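Local coordinates for protein 4-alpha-glucanotransferase (Aquifex aeolicus, PDB 1TZ7) that is an amylomaltase, also called disproportionating enzyme or D-enzyme, built on an eight-stranded parallel beta/alpha barrel enlarged by helical insertions, at residues A[28-33]-A[88-93]; A[67-72]-A[119-124]; A[79-84]-A[156-161]. All blocks are in the same frame, centred on the assembly; numbering follows the deposited sequence.

Interaction 1: residues A[28-33]-A[88-93]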
loop_
_atom_site.group_PDB
_atom_site.type_symbol
_atom_site.label_atom_id
_atom_site.label_comp_id
_atom_site.label_asym_id
_atom_site.label_seq_id
_atom_site.Cartn_x
_atom_site.Cartn_y
_atom_site.Cartn_z
ATOM N N LEU A 28 -1.132 8.148 -5.883
ATOM C CA LEU A 28 -2.437 7.787 -6.429
ATOM C C LEU A 28 -2.585 6.273 -6.461
ATOM O O LEU A 28 -1.849 5.588 -7.161
ATOM C CB LEU A 28 -2.593 8.347 -7.849
ATOM C CG LEU A 28 -3.911 8.002 -8.555
ATOM C CD1 LEU A 28 -5.065 8.791 -7.946
ATOM C CD2 LEU A 28 -3.805 8.273 -10.049
ATOM N N HIS A 29 -3.535 5.757 -5.699
ATOM C CA HIS A 29 -3.809 4.326 -5.682
ATOM C C HIS A 29 -4.544 3.906 -6.941
ATOM O O HIS A 29 -5.308 4.686 -7.523
ATOM C CB HIS A 29 -4.640 3.973 -4.463
ATOM C CG HIS A 29 -4.720 2.503 -4.175
ATOM N ND1 HIS A 29 -3.605 1.702 -4.054
ATOM C CD2 HIS A 29 -5.785 1.697 -3.954
ATOM C CE1 HIS A 29 -3.984 0.465 -3.779
ATOM N NE2 HIS A 29 -5.301 0.436 -3.715
ATOM N N VAL A 30 -4.313 2.670 -7.355
ATOM C CA VAL A 30 -4.898 2.144 -8.580
ATOM C C VAL A 30 -6.430 2.290 -8.581
ATOM O O VAL A 30 -7.021 2.575 -9.611
ATOM C CB VAL A 30 -4.510 0.650 -8.789
ATOM C CG1 VAL A 30 -5.199 0.080 -10.013
ATOM C CG2 VAL A 30 -2.976 0.503 -8.919
ATOM N N THR A 31 -7.057 2.099 -7.414
ATOM C CA THR A 31 -8.529 2.137 -7.315
ATOM C C THR A 31 -9.081 3.502 -7.706
ATOM O O THR A 31 -10.204 3.603 -8.183
ATOM C CB THR A 31 -9.001 1.791 -5.879
ATOM O OG1 THR A 31 -8.407 2.693 -4.936
ATOM C CG2 THR A 31 -8.514 0.409 -5.451
ATOM N N SER A 32 -8.283 4.548 -7.494
ATOM C CA SER A 32 -8.730 5.926 -7.714
ATOM C C SER A 32 -8.731 6.323 -9.200
ATOM O O SER A 32 -9.293 7.355 -9.567
ATOM C CB SER A 32 -7.856 6.901 -6.918
ATOM O OG SER A 32 -7.947 6.643 -5.534
ATOM N N LEU A 33 -8.106 5.501 -10.042
ATOM C CA LEU A 33 -8.141 5.709 -11.506
ATOM C C LEU A 33 -9.592 5.709 -11.997
ATOM O O LEU A 33 -10.417 4.943 -11.496
ATOM C CB LEU A 33 -7.376 4.588 -12.224
ATOM C CG LEU A 33 -5.900 4.744 -12.657
ATOM C CD1 LEU A 33 -5.261 6.095 -12.462
ATOM C CD2 LEU A 33 -4.995 3.574 -12.252
ATOM N N TYR A 88 -7.810 -8.785 -7.127
ATOM C CA TYR A 88 -8.416 -9.141 -8.418
ATOM C C TYR A 88 -9.379 -8.062 -8.952
ATOM O O TYR A 88 -9.656 -8.016 -10.148
ATOM C CB TYR A 88 -9.126 -10.513 -8.337
ATOM C CG TYR A 88 -10.478 -10.512 -7.614
ATOM C CD1 TYR A 88 -11.661 -10.228 -8.300
ATOM C CD2 TYR A 88 -10.565 -10.822 -6.256
ATOM C CE1 TYR A 88 -12.897 -10.238 -7.646
ATOM C CE2 TYR A 88 -11.795 -10.833 -5.590
ATOM C CZ TYR A 88 -12.955 -10.541 -6.291
ATOM O OH TYR A 88 -14.172 -10.555 -5.638
ATOM N N VAL A 89 -9.875 -7.194 -8.065
ATOM C CA VAL A 89 -10.785 -6.114 -8.481
ATOM C C VAL A 89 -10.050 -5.002 -9.249
ATOM O O VAL A 89 -10.684 -4.139 -9.861
ATOM C CB VAL A 89 -11.545 -5.486 -7.269
ATOM C CG1 VAL A 89 -12.450 -6.516 -6.618
ATOM C CG2 VAL A 89 -10.575 -4.901 -6.257
ATOM N N LEU A 90 -8.712 -5.035 -9.216
ATOM C CA LEU A 90 -7.895 -4.076 -9.966
ATOM C C LEU A 90 -7.610 -4.563 -11.393
ATOM O O LEU A 90 -6.954 -3.877 -12.165
ATOM C CB LEU A 90 -6.573 -3.826 -9.246
ATOM C CG LEU A 90 -6.668 -3.426 -7.773
ATOM C CD1 LEU A 90 -5.278 -3.225 -7.194
ATOM C CD2 LEU A 90 -7.503 -2.173 -7.606
ATOM N N ILE A 91 -8.103 -5.743 -11.732
ATOM C CA ILE A 91 -7.861 -6.308 -13.051
ATOM C C ILE A 91 -8.710 -5.605 -14.105
ATOM O O ILE A 91 -9.890 -5.321 -13.882
ATOM C CB ILE A 91 -8.143 -7.825 -13.052
ATOM C CG1 ILE A 91 -7.026 -8.562 -12.310
ATOM C CG2 ILE A 91 -8.265 -8.347 -14.486
ATOM C CD1 ILE A 91 -7.325 -10.030 -12.027
ATOM N N ASP A 92 -8.095 -5.320 -15.247
ATOM C CA ASP A 92 -8.795 -4.748 -16.388
ATOM C C ASP A 92 -9.519 -5.855 -17.165
ATOM O O ASP A 92 -8.880 -6.708 -17.768
ATOM C CB ASP A 92 -7.795 -4.031 -17.307
ATOM C CG ASP A 92 -8.424 -3.553 -18.601
ATOM O OD1 ASP A 92 -9.643 -3.277 -18.611
ATOM O OD2 ASP A 92 -7.774 -3.422 -19.657
ATOM N N PRO A 93 -10.854 -5.833 -17.147
ATOM C CA PRO A 93 -11.654 -6.887 -17.783
ATOM C C PRO A 93 -11.657 -6.803 -19.314
ATOM O O PRO A 93 -12.070 -7.757 -19.975
ATOM C CB PRO A 93 -13.064 -6.641 -17.227
ATOM C CG PRO A 93 -13.097 -5.193 -16.876
ATOM C CD PRO A 93 -11.699 -4.799 -16.517
#

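Interaction 2: residues A[67-72]-A[119-124]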
loop_
_atom_site.group_PDB
_atom_site.type_symbol
_atom_site.label_atom_id
_atom_site.label_comp_id
_atom_site.label_asym_id
_atom_site.label_seq_id
_atom_site.Cartn_x
_atom_site.Cartn_y
_atom_site.Cartn_z
ATOM N N ASN A 67 -2.478 -5.769 -2.291
ATOM C CA ASN A 67 -2.960 -7.036 -1.744
ATOM C C ASN A 67 -4.499 -7.118 -1.786
ATOM O O ASN A 67 -5.179 -6.093 -1.770
ATOM C CB ASN A 67 -2.470 -7.211 -0.304
ATOM C CG ASN A 67 -0.953 -7.182 -0.188
ATOM O OD1 ASN A 67 -0.414 -6.694 0.797
ATOM N ND2 ASN A 67 -0.255 -7.718 -1.208
ATOM N N PRO A 68 -5.036 -8.337 -1.841
ATOM C CA PRO A 68 -6.492 -8.533 -1.926
ATOM C C PRO A 68 -7.235 -7.905 -0.749
ATOM O O PRO A 68 -6.808 -8.040 0.397
ATOM C CB PRO A 68 -6.654 -10.066 -1.917
ATOM C CG PRO A 68 -5.318 -10.616 -1.510
ATOM C CD PRO A 68 -4.301 -9.613 -1.836
ATOM N N THR A 69 -8.330 -7.221 -1.042
ATOM C CA THR A 69 -9.129 -6.569 -0.009
ATOM C C THR A 69 -10.473 -7.260 0.132
ATOM O O THR A 69 -10.859 -8.064 -0.710
ATOM C CB THR A 69 -9.342 -5.083 -0.354
ATOM O OG1 THR A 69 -9.912 -4.963 -1.659
ATOM C CG2 THR A 69 -8.015 -4.350 -0.460
ATOM N N SER A 70 -11.180 -6.944 1.206
ATOM C CA SER A 70 -12.480 -7.540 1.466
ATOM C C SER A 70 -13.419 -6.529 2.126
ATOM O O SER A 70 -12.975 -5.597 2.791
ATOM C CB SER A 70 -12.327 -8.775 2.363
ATOM O OG SER A 70 -12.086 -8.401 3.707
ATOM N N LEU A 71 -14.720 -6.729 1.932
ATOM C CA LEU A 71 -15.751 -5.934 2.618
ATOM C C LEU A 71 -15.550 -5.969 4.142
ATOM O O LEU A 71 -15.743 -4.962 4.830
ATOM C CB LEU A 71 -17.148 -6.484 2.280
ATOM C CG LEU A 71 -18.051 -5.730 1.278
ATOM C CD1 LEU A 71 -17.327 -4.621 0.558
ATOM C CD2 LEU A 71 -18.648 -6.716 0.278
ATOM N N GLU A 72 -15.165 -7.141 4.650
ATOM C CA GLU A 72 -15.083 -7.382 6.098
ATOM C C GLU A 72 -14.085 -6.432 6.755
ATOM O O GLU A 72 -14.291 -5.981 7.879
ATOM C CB GLU A 72 -14.658 -8.838 6.372
ATOM C CG GLU A 72 -15.777 -9.860 6.228
ATOM C CD GLU A 72 -16.287 -9.982 4.801
ATOM O OE1 GLU A 72 -15.450 -10.112 3.871
ATOM O OE2 GLU A 72 -17.527 -9.952 4.606
ATOM N N VAL A 119 -19.939 -4.123 -5.480
ATOM C CA VAL A 119 -20.384 -4.590 -6.787
ATOM C C VAL A 119 -19.248 -5.154 -7.643
ATOM O O VAL A 119 -19.467 -6.070 -8.421
ATOM C CB VAL A 119 -21.261 -3.516 -7.601
ATOM C CG1 VAL A 119 -21.566 -2.264 -6.822
ATOM C CG2 VAL A 119 -20.769 -3.293 -9.019
ATOM N N VAL A 120 -18.036 -4.620 -7.485
ATOM C CA VAL A 120 -16.902 -5.072 -8.300
ATOM C C VAL A 120 -16.314 -6.403 -7.798
ATOM O O VAL A 120 -15.791 -7.180 -8.586
ATOM C CB VAL A 120 -15.773 -3.999 -8.401
ATOM C CG1 VAL A 120 -16.314 -2.713 -9.021
ATOM C CG2 VAL A 120 -15.146 -3.729 -7.046
ATOM N N TYR A 121 -16.414 -6.662 -6.490
ATOM C CA TYR A 121 -16.062 -7.981 -5.951
ATOM C C TYR A 121 -16.855 -9.059 -6.665
ATOM O O TYR A 121 -16.306 -10.077 -7.066
ATOM C CB TYR A 121 -16.337 -8.056 -4.438
ATOM C CG TYR A 121 -15.318 -7.330 -3.581
ATOM C CD1 TYR A 121 -13.952 -7.543 -3.748
ATOM C CD2 TYR A 121 -15.723 -6.436 -2.603
ATOM C CE1 TYR A 121 -13.019 -6.873 -2.959
ATOM C CE2 TYR A 121 -14.798 -5.762 -1.812
ATOM C CZ TYR A 121 -13.457 -5.983 -1.990
ATOM O OH TYR A 121 -12.548 -5.311 -1.201
ATOM N N GLU A 122 -18.158 -8.820 -6.821
ATOM C CA GLU A 122 -19.065 -9.802 -7.427
ATOM C C GLU A 122 -18.929 -9.833 -8.947
ATOM O O GLU A 122 -18.912 -10.908 -9.561
ATOM C CB GLU A 122 -20.522 -9.483 -7.049
ATOM C CG GLU A 122 -20.916 -9.945 -5.656
ATOM C CD GLU A 122 -21.009 -11.461 -5.543
ATOM O OE1 GLU A 122 -21.010 -12.143 -6.594
ATOM O OE2 GLU A 122 -21.085 -11.967 -4.404
ATOM N N TYR A 123 -18.836 -8.642 -9.545
ATOM C CA TYR A 123 -18.850 -8.502 -11.002
ATOM C C TYR A 123 -17.543 -9.010 -11.634
ATOM O O TYR A 123 -17.565 -9.734 -12.619
ATOM C CB TYR A 123 -19.073 -7.035 -11.392
ATOM C CG TYR A 123 -18.994 -6.784 -12.880
ATOM C CD1 TYR A 123 -19.781 -7.510 -13.767
ATOM C CD2 TYR A 123 -18.130 -5.824 -13.401
ATOM C CE1 TYR A 123 -19.713 -7.289 -15.131
ATOM C CE2 TYR A 123 -18.056 -5.594 -14.765
ATOM C CZ TYR A 123 -18.852 -6.331 -15.625
ATOM O OH TYR A 123 -18.785 -6.112 -16.977
ATOM N N LYS A 124 -16.417 -8.617 -11.062
ATOM C CA LYS A 124 -15.114 -9.022 -11.593
ATOM C C LYS A 124 -14.830 -10.506 -11.305
ATOM O O LYS A 124 -14.134 -11.164 -12.065
ATOM C CB LYS A 124 -14.005 -8.147 -11.020
ATOM C CG LYS A 124 -14.122 -6.670 -11.403
ATOM C CD LYS A 124 -12.880 -6.176 -12.127
ATOM C CE LYS A 124 -13.005 -4.711 -12.518
ATOM N NZ LYS A 124 -11.806 -3.922 -12.125
#

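Interaction 3: residues A[79-84]-A[156-161]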
loop_
_atom_site.group_PDB
_atom_site.type_symbol
_atom_site.label_atom_id
_atom_site.label_comp_id
_atom_site.label_asym_id
_atom_site.label_seq_id
_atom_site.Cartn_x
_atom_site.Cartn_y
_atom_site.Cartn_z
ATOM N N SER A 79 -5.111 -4.591 5.365
ATOM C CA SER A 79 -5.658 -5.742 6.091
ATOM C C SER A 79 -6.149 -6.812 5.113
ATOM O O SER A 79 -7.341 -6.885 4.793
ATOM C CB SER A 79 -6.796 -5.302 7.012
ATOM O OG SER A 79 -7.088 -6.300 7.967
ATOM N N SER A 80 -5.217 -7.639 4.649
ATOM C CA SER A 80 -5.455 -8.541 3.529
ATOM C C SER A 80 -5.222 -9.983 3.959
ATOM O O SER A 80 -4.497 -10.244 4.915
ATOM C CB SER A 80 -4.507 -8.192 2.367
ATOM O OG SER A 80 -4.688 -9.070 1.272
ATOM N N ASN A 81 -5.831 -10.921 3.244
ATOM C CA ASN A 81 -5.560 -12.334 3.476
ATOM C C ASN A 81 -4.258 -12.827 2.790
ATOM O O ASN A 81 -3.980 -14.016 2.775
ATOM C CB ASN A 81 -6.769 -13.208 3.052
ATOM C CG ASN A 81 -7.169 -13.011 1.583
ATOM O OD1 ASN A 81 -6.358 -12.619 0.750
ATOM N ND2 ASN A 81 -8.436 -13.294 1.274
ATOM N N SER A 82 -3.474 -11.894 2.235
ATOM C CA SER A 82 -2.148 -12.229 1.684
ATOM C C SER A 82 -1.298 -10.982 1.446
ATOM O O SER A 82 -1.752 -10.021 0.829
ATOM C CB SER A 82 -2.295 -13.002 0.378
ATOM O OG SER A 82 -1.027 -13.302 -0.179
ATOM N N LEU A 83 -0.054 -11.015 1.932
ATOM C CA LEU A 83 0.900 -9.922 1.710
ATOM C C LEU A 83 1.607 -10.067 0.366
ATOM O O LEU A 83 2.392 -9.205 -0.025
ATOM C CB LEU A 83 1.945 -9.887 2.838
ATOM C CG LEU A 83 1.404 -9.610 4.240
ATOM C CD1 LEU A 83 2.485 -9.835 5.287
ATOM C CD2 LEU A 83 0.847 -8.186 4.331
ATOM N N PHE A 84 1.329 -11.160 -0.336
ATOM C CA PHE A 84 2.019 -11.470 -1.586
ATOM C C PHE A 84 1.095 -11.320 -2.804
ATOM O O PHE A 84 1.517 -10.847 -3.857
ATOM C CB PHE A 84 2.588 -12.891 -1.531
ATOM C CG PHE A 84 3.781 -13.026 -0.634
ATOM C CD1 PHE A 84 3.623 -13.130 0.745
ATOM C CD2 PHE A 84 5.072 -13.042 -1.164
ATOM C CE1 PHE A 84 4.734 -13.251 1.583
ATOM C CE2 PHE A 84 6.182 -13.163 -0.328
ATOM C CZ PHE A 84 6.009 -13.268 1.045
ATOM N N ALA A 156 -3.232 -20.096 -3.316
ATOM C CA ALA A 156 -4.307 -20.639 -4.144
ATOM C C ALA A 156 -5.018 -21.810 -3.443
ATOM O O ALA A 156 -6.225 -21.999 -3.602
ATOM C CB ALA A 156 -3.763 -21.082 -5.473
ATOM N N LEU A 157 -4.262 -22.588 -2.674
ATOM C CA LEU A 157 -4.837 -23.678 -1.890
ATOM C C LEU A 157 -5.608 -23.126 -0.690
ATOM O O LEU A 157 -6.662 -23.629 -0.339
ATOM C CB LEU A 157 -3.737 -24.628 -1.414
ATOM C CG LEU A 157 -4.200 -25.865 -0.640
ATOM C CD1 LEU A 157 -5.107 -26.734 -1.498
ATOM C CD2 LEU A 157 -3.002 -26.663 -0.146
ATOM N N TYR A 158 -5.062 -22.089 -0.077
ATOM C CA TYR A 158 -5.726 -21.389 1.022
ATOM C C TYR A 158 -7.102 -20.881 0.584
ATOM O O TYR A 158 -8.078 -21.020 1.308
ATOM C CB TYR A 158 -4.834 -20.228 1.494
ATOM C CG TYR A 158 -5.501 -19.178 2.362
ATOM C CD1 TYR A 158 -5.501 -19.291 3.750
ATOM C CD2 TYR A 158 -6.091 -18.052 1.796
ATOM C CE1 TYR A 158 -6.092 -18.318 4.552
ATOM C CE2 TYR A 158 -6.685 -17.070 2.591
ATOM C CZ TYR A 158 -6.682 -17.209 3.962
ATOM O OH TYR A 158 -7.269 -16.239 4.750
ATOM N N MET A 159 -7.167 -20.312 -0.618
ATOM C CA MET A 159 -8.411 -19.742 -1.136
ATOM C C MET A 159 -9.415 -20.833 -1.511
ATOM O O MET A 159 -10.617 -20.635 -1.400
ATOM C CB MET A 159 -8.129 -18.866 -2.361
ATOM C CG MET A 159 -7.361 -17.577 -2.051
ATOM S SD MET A 159 -8.264 -16.454 -0.976
ATOM C CE MET A 159 -9.580 -15.894 -2.076
ATOM N N ALA A 160 -8.909 -21.980 -1.958
ATOM C CA ALA A 160 -9.770 -23.086 -2.400
ATOM C C ALA A 160 -10.425 -23.790 -1.211
ATOM O O ALA A 160 -11.577 -24.222 -1.291
ATOM C CB ALA A 160 -8.972 -24.077 -3.220
ATOM N N ILE A 161 -9.682 -23.901 -0.110
ATOM C CA ILE A 161 -10.198 -24.517 1.114
ATOM C C ILE A 161 -11.162 -23.568 1.827
ATOM O O ILE A 161 -12.174 -23.996 2.376
ATOM C CB ILE A 161 -9.026 -24.904 2.065
ATOM C CG1 ILE A 161 -8.110 -25.929 1.393
ATOM C CG2 ILE A 161 -9.566 -25.472 3.379
ATOM C CD1 ILE A 161 -6.742 -26.032 2.028
#

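Interaction 1: residues A[28-33]-A[88-93]
Leu90 reaches across to Val30 and Thr31 with one branch, CD2, which meets a methyl group of each. Its CD2 lies 3.5 Å from Thr31 CG2 and 4.0 Å from Val30 CG1, and all three residues are buried. The Leu90 chi1 of -53° sets CG anti to the carbonyl carbon, and CD2, not CD1, is the branch that meets the other loop. Thr31 meets it with its methyl: chi1 of 57° puts CG2 anti to the carbonyl carbon, beside the backbone N, and it is CG2, not OG1, that touches Leu90. Behind these side chains, each segment makes a short 3-10 turn. Ser32 N bonds to His29 O at 3.0 Å, and Ile91 N to Tyr88 O at 3.2 Å. The loops follow neighbouring barrel strands, 23-27 and 60-62, and both are tied by backbone bonds to the chain between them, Thr31 to Gly40 and Leu90 to Leu42. Further out, Asp92 OD1 caps Glu94 N at the approach to helix 94-98, while Met469 and Tyr117 touch Thr31. No hydrogen bond spans the two segments, so their mutual hold is apolar and rests on the fit of methyl groups.

Interaction 2: residues A[67-72]-A[119-124]
The ring of Tyr121 points its hydroxyl end into the loop of Thr69, Ser70 and Leu71. Thr69 OG1 sits at the edge, in the plane of the ring, and Leu71 CD1 lies at the edge near that plane, 3.6 Å from Tyr121 CE2. Thr69 O and Ser70 CA approach obliquely. The in-plane neighbour makes the hydrogen bond: Thr69 OG1 and Tyr121 OH are 2.7 Å apart, and either hydroxyl could be the donor. The CZ-OH...OG1 angle of about 128° suits a phenol oxygen. Thr69 chi1 of 55° puts OG1 between the backbone N and the carbonyl carbon, from where it can reach the phenol as the two side chains cross at about a right angle. Ser70 N also comes within 3.2 Å of Tyr121 OH, but the angle is too poor for a hydrogen bond.

Tyr121 belongs to helix 117-133, one of the helices inserted between barrel strands 60-62 and 222-227, and the loop 67-72 follows the first of these strands. The ring therefore spans from the insertion to the barrel side. Second partners extend the polar junction: Asn75 ND2 bonds to Tyr121 OH and Asn87 ND2 to Thr69 OG1, giving both hydroxyls an amide neighbour and probably limiting how they can turn. Leu71 and the ring slide past each other in opposite directions, both methyls facing the CD2-CE2 edge, CD1 near the ring plane and CD2 farther off it, 4.1 Å from Tyr121 CD2. Val89, from later in the same loop, also packs on Tyr121.

Interaction 3: residues A[79-84]-A[156-161]
Next to Asn81, which meets Tyr158 and Met159 of the facing helix, Ser80 OG is held from two directions. It accepts from Ser82 N at 3.2 Å, with an N-H...O angle of 157°, and donates to Pro68 O. Ser82 OG forms a second ST turn, accepting from Phe84 N at 3.2 Å and 156° and also from Ala85 N. The two ST turns thus follow one another and shape a loop that lacks regular secondary structure. Asn81, between the two serines, points toward helix 149-165, where its CB lies 3.5 Å from Tyr158 OH and 3.9 Å from Tyr158 CE2. This helix is part of the large insertion between barrel strands 60-62 and 222-227; it packs elsewhere on helices 181-190 and 192-218, through Leu157 on Leu184 and Ala156 on Phe195. Tyr158 reaches the loop with CG anti to its backbone N, chi1 164°. Met159, bent at its second and third torsions, meets the Asn81 side chain and crosses it at about a right angle. No hydrogen bond joins the segments. Asn81 also packs on Pro68, Tyr155 and Lys162, and its backbone bonds to that of Ala236.

How the interactions relate
The three contacts all draw on the long loop after strand 60-62, which supplies segments 67-72, 79-84 and 88-93 in turn. Interactions 1 and 2, centres about 11 Å apart, touch directly: Tyr88 OH lies 2.6 Å from Tyr121 O and Val89 O 2.5 Å from Lys124 NZ, both probable hydrogen bonds. Interactions 2 and 3, about 13 Å apart between centres, are linked within the loop, where Asn67 ND2 is 3.3 Å from Leu83 O. Interactions 1 and 3, centres about 19 Å apart, adjoin only in sequence. Together, interactions 2 and 3 set this loop against two helices of the insertion, and interaction 1 sets it against the loop after strand 23-27.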